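Local atomic coordinates of pantothenate synthetase (Francisella tularensis subsp. tularensis, PDB entry 3N8H), a protein that probably catalyses the ATP-dependent condensation of pantoate with beta-alanine to give pantothenate, by way of a pantoyl-adenylate intermediate. Residues Lys25-Thr31 / Asn50-Ser56; Met131-Leu136 / Leu159-Leu163. All coordinates share one frame; numbering follows the deposited sequence. Where two conformers were deposited one is given.

Contact 1 (Lys25-Thr31 / Asn50-Ser56); sequences KIGFVPT and NDVVIVS. With AMP (adenosine monophosphate), chain D.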
loop_
_atom_site.group_PDB
_atom_site.type_symbol
_atom_site.label_atom_id
_atom_site.label_comp_id
_atom_site.label_asym_id
_atom_site.label_seq_id
_atom_site.Cartn_x
_atom_site.Cartn_y
_atom_site.Cartn_z
ATOM N N LYS A 25 1.415 26.103 -2.894
ATOM C CA LYS A 25 0.898 24.972 -3.647
ATOM C C LYS A 25 2.076 24.184 -4.196
ATOM O O LYS A 25 2.962 24.752 -4.840
ATOM C CB LYS A 25 0.024 25.447 -4.804
ATOM C CG LYS A 25 -1.203 26.228 -4.383
ATOM C CD LYS A 25 -2.459 25.663 -5.049
ATOM C CE LYS A 25 -2.653 24.185 -4.691
ATOM N NZ LYS A 25 -3.909 23.580 -5.253
ATOM N N ILE A 26 2.083 22.880 -3.936
ATOM C CA ILE A 26 3.150 22.008 -4.413
ATOM C C ILE A 26 2.663 21.143 -5.572
ATOM O O ILE A 26 1.668 20.415 -5.449
ATOM C CB ILE A 26 3.656 21.095 -3.298
ATOM C CG1 ILE A 26 3.969 21.915 -2.045
ATOM C CG2 ILE A 26 4.880 20.303 -3.772
ATOM C CD1 ILE A 26 4.626 21.124 -0.942
ATOM N N GLY A 27 3.365 21.230 -6.695
ATOM C CA GLY A 27 3.113 20.352 -7.828
ATOM C C GLY A 27 4.197 19.294 -7.988
ATOM O O GLY A 27 5.389 19.567 -7.824
ATOM N N PHE A 28 3.787 18.076 -8.306
ATOM C CA PHE A 28 4.740 16.976 -8.369
ATOM C C PHE A 28 4.696 16.276 -9.722
ATOM O O PHE A 28 3.629 15.887 -10.194
ATOM C CB PHE A 28 4.461 15.974 -7.245
ATOM C CG PHE A 28 5.324 14.722 -7.306
ATOM C CD1 PHE A 28 4.778 13.472 -7.037
ATOM C CD2 PHE A 28 6.668 14.800 -7.642
ATOM C CE1 PHE A 28 5.565 12.316 -7.093
ATOM C CE2 PHE A 28 7.473 13.648 -7.695
ATOM C CZ PHE A 28 6.925 12.416 -7.415
ATOM N N VAL A 29 5.848 16.115 -10.354
ATOM C CA VAL A 29 5.897 15.378 -11.616
ATOM C C VAL A 29 6.858 14.182 -11.504
ATOM O O VAL A 29 8.050 14.353 -11.611
ATOM C CB VAL A 29 6.337 16.278 -12.802
ATOM C CG1 VAL A 29 6.319 15.473 -14.122
ATOM C CG2 VAL A 29 5.428 17.522 -12.969
ATOM N N PRO A 30 6.336 12.965 -11.270
ATOM C CA PRO A 30 7.253 11.812 -11.181
ATOM C C PRO A 30 7.695 11.379 -12.577
ATOM O O PRO A 30 6.898 11.424 -13.519
ATOM C CB PRO A 30 6.386 10.710 -10.528
ATOM C CG PRO A 30 4.954 11.063 -10.955
ATOM C CD PRO A 30 4.929 12.600 -11.026
ATOM N N THR A 31 8.947 10.961 -12.725
ATOM C CA THR A 31 9.428 10.483 -14.035
ATOM C C THR A 31 10.494 9.434 -13.772
ATOM O O THR A 31 10.897 9.231 -12.631
ATOM C CB THR A 31 10.055 11.642 -14.898
ATOM O OG1 THR A 31 11.436 11.830 -14.567
ATOM C CG2 THR A 31 9.329 12.980 -14.679
ATOM N N ASN A 50 1.379 26.041 -9.756
ATOM C CA ASN A 50 1.897 25.824 -8.403
ATOM C C ASN A 50 3.022 26.793 -8.042
ATOM O O ASN A 50 3.642 27.382 -8.922
ATOM C CB ASN A 50 2.399 24.387 -8.246
ATOM C CG ASN A 50 1.293 23.345 -8.434
ATOM O OD1 ASN A 50 0.625 22.925 -7.471
ATOM N ND2 ASN A 50 1.121 22.897 -9.663
ATOM N N ASP A 51 3.286 26.941 -6.745
ATOM C CA ASP A 51 4.358 27.813 -6.262
ATOM C C ASP A 51 5.662 27.026 -6.200
ATOM O O ASP A 51 6.754 27.578 -6.379
ATOM C CB ASP A 51 4.036 28.349 -4.867
ATOM C CG ASP A 51 2.718 29.093 -4.814
ATOM O OD1 ASP A 51 2.633 30.180 -5.413
ATOM O OD2 ASP A 51 1.767 28.596 -4.168
ATOM N N VAL A 52 5.532 25.730 -5.940
ATOM C CA VAL A 52 6.683 24.847 -5.840
ATOM C C VAL A 52 6.460 23.634 -6.730
ATOM O O VAL A 52 5.423 22.968 -6.650
ATOM C CB VAL A 52 6.907 24.381 -4.402
ATOM C CG1 VAL A 52 8.182 23.554 -4.290
ATOM C CG2 VAL A 52 6.940 25.576 -3.461
ATOM N N VAL A 53 7.427 23.362 -7.597
ATOM C CA VAL A 53 7.358 22.177 -8.444
ATOM C C VAL A 53 8.507 21.266 -8.082
ATOM O O VAL A 53 9.668 21.702 -7.944
ATOM C CB VAL A 53 7.386 22.521 -9.971
ATOM C CG1 VAL A 53 7.396 21.233 -10.841
ATOM C CG2 VAL A 53 6.195 23.377 -10.330
ATOM N N ILE A 54 8.142 20.006 -7.895
ATOM C CA ILE A 54 9.059 18.925 -7.611
ATOM C C ILE A 54 9.004 17.938 -8.757
ATOM O O ILE A 54 7.919 17.530 -9.199
ATOM C CB ILE A 54 8.622 18.149 -6.346
ATOM C CG1 ILE A 54 8.613 19.061 -5.121
ATOM C CG2 ILE A 54 9.488 16.906 -6.135
ATOM C CD1 ILE A 54 7.999 18.391 -3.881
ATOM N N VAL A 55 10.169 17.534 -9.234
ATOM C CA VAL A 55 10.249 16.494 -10.256
ATOM C C VAL A 55 11.084 15.357 -9.679
ATOM O O VAL A 55 12.157 15.604 -9.126
ATOM C CB VAL A 55 10.900 17.040 -11.550
ATOM C CG1 VAL A 55 11.255 15.905 -12.521
ATOM C CG2 VAL A 55 9.983 18.082 -12.221
ATOM N N SER A 56 10.584 14.127 -9.752
ATOM C CA SER A 56 11.407 12.993 -9.342
ATOM C C SER A 56 11.984 12.318 -10.593
ATOM O O SER A 56 11.400 12.379 -11.677
ATOM C CB SER A 56 10.654 11.987 -8.443
ATOM O OG SER A 56 9.504 11.388 -9.068
HETATM P P AMP D . 7.916 7.899 -17.706
HETATM O O1P AMP D . 9.142 8.744 -17.374
HETATM O O2P AMP D . 7.822 7.383 -19.109
HETATM O O3P AMP D . 7.630 6.858 -16.686
HETATM O "O5'" AMP D . 6.726 9.001 -17.718
HETATM C "C5'" AMP D . 6.577 9.983 -16.692
HETATM C "C4'" AMP D . 5.292 10.750 -16.887
HETATM O "O4'" AMP D . 5.344 11.437 -18.178
HETATM C "C3'" AMP D . 4.029 9.871 -16.903
HETATM O "O3'" AMP D . 2.928 10.595 -16.328
HETATM C "C2'" AMP D . 3.794 9.679 -18.396
HETATM O "O2'" AMP D . 2.475 9.324 -18.779
HETATM C "C1'" AMP D . 4.214 11.042 -18.942
HETATM N N9 AMP D . 4.520 11.002 -20.377
HETATM C C8 AMP D . 5.353 10.127 -20.988
HETATM N N7 AMP D . 5.373 10.348 -22.332
HETATM C C5 AMP D . 4.514 11.366 -22.591
HETATM C C6 AMP D . 4.068 12.091 -23.800
HETATM N N6 AMP D . 4.549 11.732 -25.001
HETATM N N1 AMP D . 3.179 13.093 -23.671
HETATM C C2 AMP D . 2.690 13.413 -22.449
HETATM N N3 AMP D . 3.055 12.804 -21.300
HETATM C C4 AMP D . 3.956 11.788 -21.303
HETATM O O HOH W 1 10.157 9.101 -10.057
#
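Two neighbouring parallel strands of the Rossmann-like nucleotide-binding sheet meet here, Ile26 beside Val52 and Phe28 beside Ile54, joined by helix 37-49 in a beta-alpha-beta crossover. Gly27 N to Val52 O (2.7 Å), Ile54 N to Gly27 O and Val29 N to Ile54 O are nearly straight bonds. Where pairing begins, Lys25 O accepts from Asp51 N and Val52 N, while Asp51 OD2 takes Lys25 N on its anti lone pair at 2.8 Å. The Asn50 side chain lies over Gly27, whose lack of a CB leaves room; OD1 bonds to Asn146 ND2 and ND2 to Tyr148 OH, on strand 146-150, which flanks 26-31 on the side away from 52-57. Branched residues suit the extended backbone: Ile26 CG2 meets Ile54 CD1 at 3.7 Å, and Val29 packs against Val55 under helix 37-49. In Phe28, chi1 175° sets CG anti to the backbone N and leads the ring along the strand toward Ser56, which meets its edge, CZ 3.2 Å from OG. Pro30 and Thr31 border AMP; in one of two conformers Thr31 OG1, which also takes Gly33 N, donates to Ser56 O, a less certain bond. A water links Thr31 O to Ser56 OG.

Contact 2 (Met131-Leu136 / Leu159-Leu163); sequences MLTVVL and LIKQL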
loop_
_atom_site.group_PDB
_atom_site.type_symbol
_atom_site.label_atom_id
_atom_site.label_comp_id
_atom_site.label_asym_id
_atom_site.label_seq_id
_atom_site.Cartn_x
_atom_site.Cartn_y
_atom_site.Cartn_z
HETATM N N MSE A 131 4.668 -0.302 -10.113
HETATM C CA MSE A 131 4.351 1.097 -10.392
HETATM C C MSE A 131 3.554 1.709 -9.236
HETATM O O MSE A 131 3.887 2.776 -8.718
HETATM C CB MSE A 131 3.508 1.146 -11.678
HETATM C CG MSE A 131 3.129 2.497 -12.188
HETATM SE SE MSE A 131 1.554 3.226 -11.250
HETATM C CE MSE A 131 0.211 2.048 -12.146
ATOM N N LEU A 132 2.502 1.017 -8.841
ATOM C CA LEU A 132 1.644 1.452 -7.728
ATOM C C LEU A 132 2.384 1.541 -6.383
ATOM O O LEU A 132 2.130 2.445 -5.589
ATOM C CB LEU A 132 0.457 0.498 -7.593
ATOM C CG LEU A 132 -0.572 0.675 -8.710
ATOM C CD1 LEU A 132 -1.639 -0.430 -8.654
ATOM C CD2 LEU A 132 -1.206 2.086 -8.617
ATOM N N THR A 133 3.288 0.598 -6.126
ATOM C CA THR A 133 4.057 0.593 -4.884
ATOM C C THR A 133 5.014 1.808 -4.821
ATOM O O THR A 133 5.050 2.545 -3.829
ATOM C CB THR A 133 4.864 -0.726 -4.730
ATOM O OG1 THR A 133 3.960 -1.851 -4.767
ATOM C CG2 THR A 133 5.622 -0.737 -3.412
ATOM N N VAL A 134 5.762 2.024 -5.893
ATOM C CA VAL A 134 6.677 3.166 -5.942
ATOM C C VAL A 134 5.897 4.484 -5.978
ATOM O O VAL A 134 6.306 5.457 -5.360
ATOM C CB VAL A 134 7.704 3.072 -7.110
ATOM C CG1 VAL A 134 7.079 3.468 -8.444
ATOM C CG2 VAL A 134 8.893 3.977 -6.815
ATOM N N VAL A 135 4.758 4.520 -6.666
ATOM C CA VAL A 135 3.977 5.759 -6.701
ATOM C C VAL A 135 3.441 6.114 -5.296
ATOM O O VAL A 135 3.563 7.258 -4.819
ATOM C CB VAL A 135 2.830 5.688 -7.769
ATOM C CG1 VAL A 135 1.836 6.836 -7.594
ATOM C CG2 VAL A 135 3.425 5.727 -9.168
ATOM N N LEU A 136 2.903 5.110 -4.612
ATOM C CA LEU A 136 2.482 5.292 -3.221
ATOM C C LEU A 136 3.629 5.848 -2.360
ATOM O O LEU A 136 3.432 6.780 -1.590
ATOM C CB LEU A 136 1.960 3.976 -2.621
ATOM C CG LEU A 136 1.389 4.116 -1.199
ATOM C CD1 LEU A 136 0.448 5.330 -1.069
ATOM C CD2 LEU A 136 0.672 2.836 -0.747
ATOM N N LEU A 159 -5.354 3.717 -12.497
ATOM C CA LEU A 159 -4.853 3.020 -11.332
ATOM C C LEU A 159 -4.363 4.003 -10.262
ATOM O O LEU A 159 -4.604 3.810 -9.067
ATOM C CB LEU A 159 -3.721 2.061 -11.742
ATOM C CG LEU A 159 -4.138 0.839 -12.532
ATOM C CD1 LEU A 159 -2.921 -0.001 -12.906
ATOM C CD2 LEU A 159 -5.149 0.032 -11.694
ATOM N N ILE A 160 -3.691 5.074 -10.679
ATOM C CA ILE A 160 -3.202 6.010 -9.682
ATOM C C ILE A 160 -4.387 6.774 -9.047
ATOM O O ILE A 160 -4.346 7.128 -7.869
ATOM C CB ILE A 160 -2.104 6.956 -10.264
ATOM C CG1 ILE A 160 -0.808 6.169 -10.528
ATOM C CG2 ILE A 160 -1.832 8.152 -9.329
ATOM C CD1 ILE A 160 0.253 7.024 -11.253
ATOM N N LYS A 161 -5.452 6.998 -9.813
ATOM C CA LYS A 161 -6.623 7.697 -9.255
ATOM C C LYS A 161 -7.248 6.791 -8.210
ATOM O O LYS A 161 -7.709 7.259 -7.166
ATOM C CB LYS A 161 -7.646 8.082 -10.339
ATOM C CG LYS A 161 -7.190 9.178 -11.316
ATOM C CD LYS A 161 -8.244 9.431 -12.413
ATOM C CE LYS A 161 -8.021 10.763 -13.151
ATOM N NZ LYS A 161 -8.987 10.914 -14.316
ATOM N N GLN A 162 -7.226 5.481 -8.467
ATOM C CA GLN A 162 -7.814 4.534 -7.513
ATOM C C GLN A 162 -6.940 4.459 -6.243
ATOM O O GLN A 162 -7.455 4.461 -5.128
ATOM C CB GLN A 162 -7.980 3.149 -8.137
ATOM C CG GLN A 162 -8.687 2.153 -7.228
ATOM C CD GLN A 162 -10.151 2.494 -7.029
ATOM O OE1 GLN A 162 -10.859 2.778 -7.992
ATOM N NE2 GLN A 162 -10.609 2.469 -5.781
ATOM N N LEU A 163 -5.626 4.433 -6.437
ATOM C CA LEU A 163 -4.655 4.478 -5.334
ATOM C C LEU A 163 -4.841 5.681 -4.409
ATOM O O LEU A 163 -4.777 5.561 -3.189
ATOM C CB LEU A 163 -3.253 4.532 -5.902
ATOM C CG LEU A 163 -2.128 4.493 -4.877
ATOM C CD1 LEU A 163 -1.896 3.056 -4.380
ATOM C CD2 LEU A 163 -0.827 5.148 -5.431
#
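Met131, present as selenomethionine, meets Leu159 and Ile160 across the interface between helices 127-142 and 154-166. Its CG is anti to the backbone N (chi1 -177°), and bends at the next two torsions bring SE to 3.8 Å from Ile160 CG1 while CE reaches Leu159 CD1, also at 3.8 Å. A long, unbranched and flexible chain suits this place, since one residue can touch two neighbours on the other helix. It also lies beside Gln63 and Gln156, predicted pantoate-binding residues, and near the bound proline.

Leu132 follows with one methyl of its terminal fork, CD2, set 4.0 Å from Leu159 CB and 4.2 Å from Leu163 CB, its side chain crossing that of Leu159 at about a right angle. One turn after Met131, Val135 points toward the second helix: CG1 is 3.8 Å from Leu163 CD2, and both its methyls lie 4.0 Å from Ile160 CD1, so the short forked side chain fits between two larger ones. Ile160 has the length to meet both Met131 SE and Val135. At Leu136, the CB and backbone N border Leu163 CD2, the nearer approach being 3.8 Å from N.

In Leu163, CG anti to the backbone N (chi1 -176°) carries CD2 across to the first helix, where this one branch of the fork reaches Leu132, Val135 and Leu136. The axes of the two short segments come no nearer than 10.6 Å and cross at -50°, a wide spacing bridged by selenomethionine, leucine and isoleucine side chains. Beyond them, Ile160 packs on Leu147 and Leu149 of the parallel sheet, whereas Leu132 and Leu163 touch Leu107 of the second subunit. No hydrogen bond crosses between the segments; cohesion therefore comes from dispersion and the burial of apolar surface, and the fit probably depends on side-chain shape more than on directional bonds.

Both strands of contact 1 precede either helix of contact 2 in the sequence; the centres of the two contacts lie about 17 Å apart and their nearest atoms about 6 Å, without touching. Strand 146-150 and helix 127-142 tie them together. The strand runs beside 26-31 in the parallel sheet and also receives Ile160 of contact 2, while the helix that carries 131-136 sends Leu138 onto Phe28 and Ser56. Strand pairing within the sheet is thus joined to a helix layer over it, and that layer reaches the dimer partner. Contact 1 borders AMP and contact 2 approaches the bound proline, consistent with the two bordering different parts of one ligand-binding region.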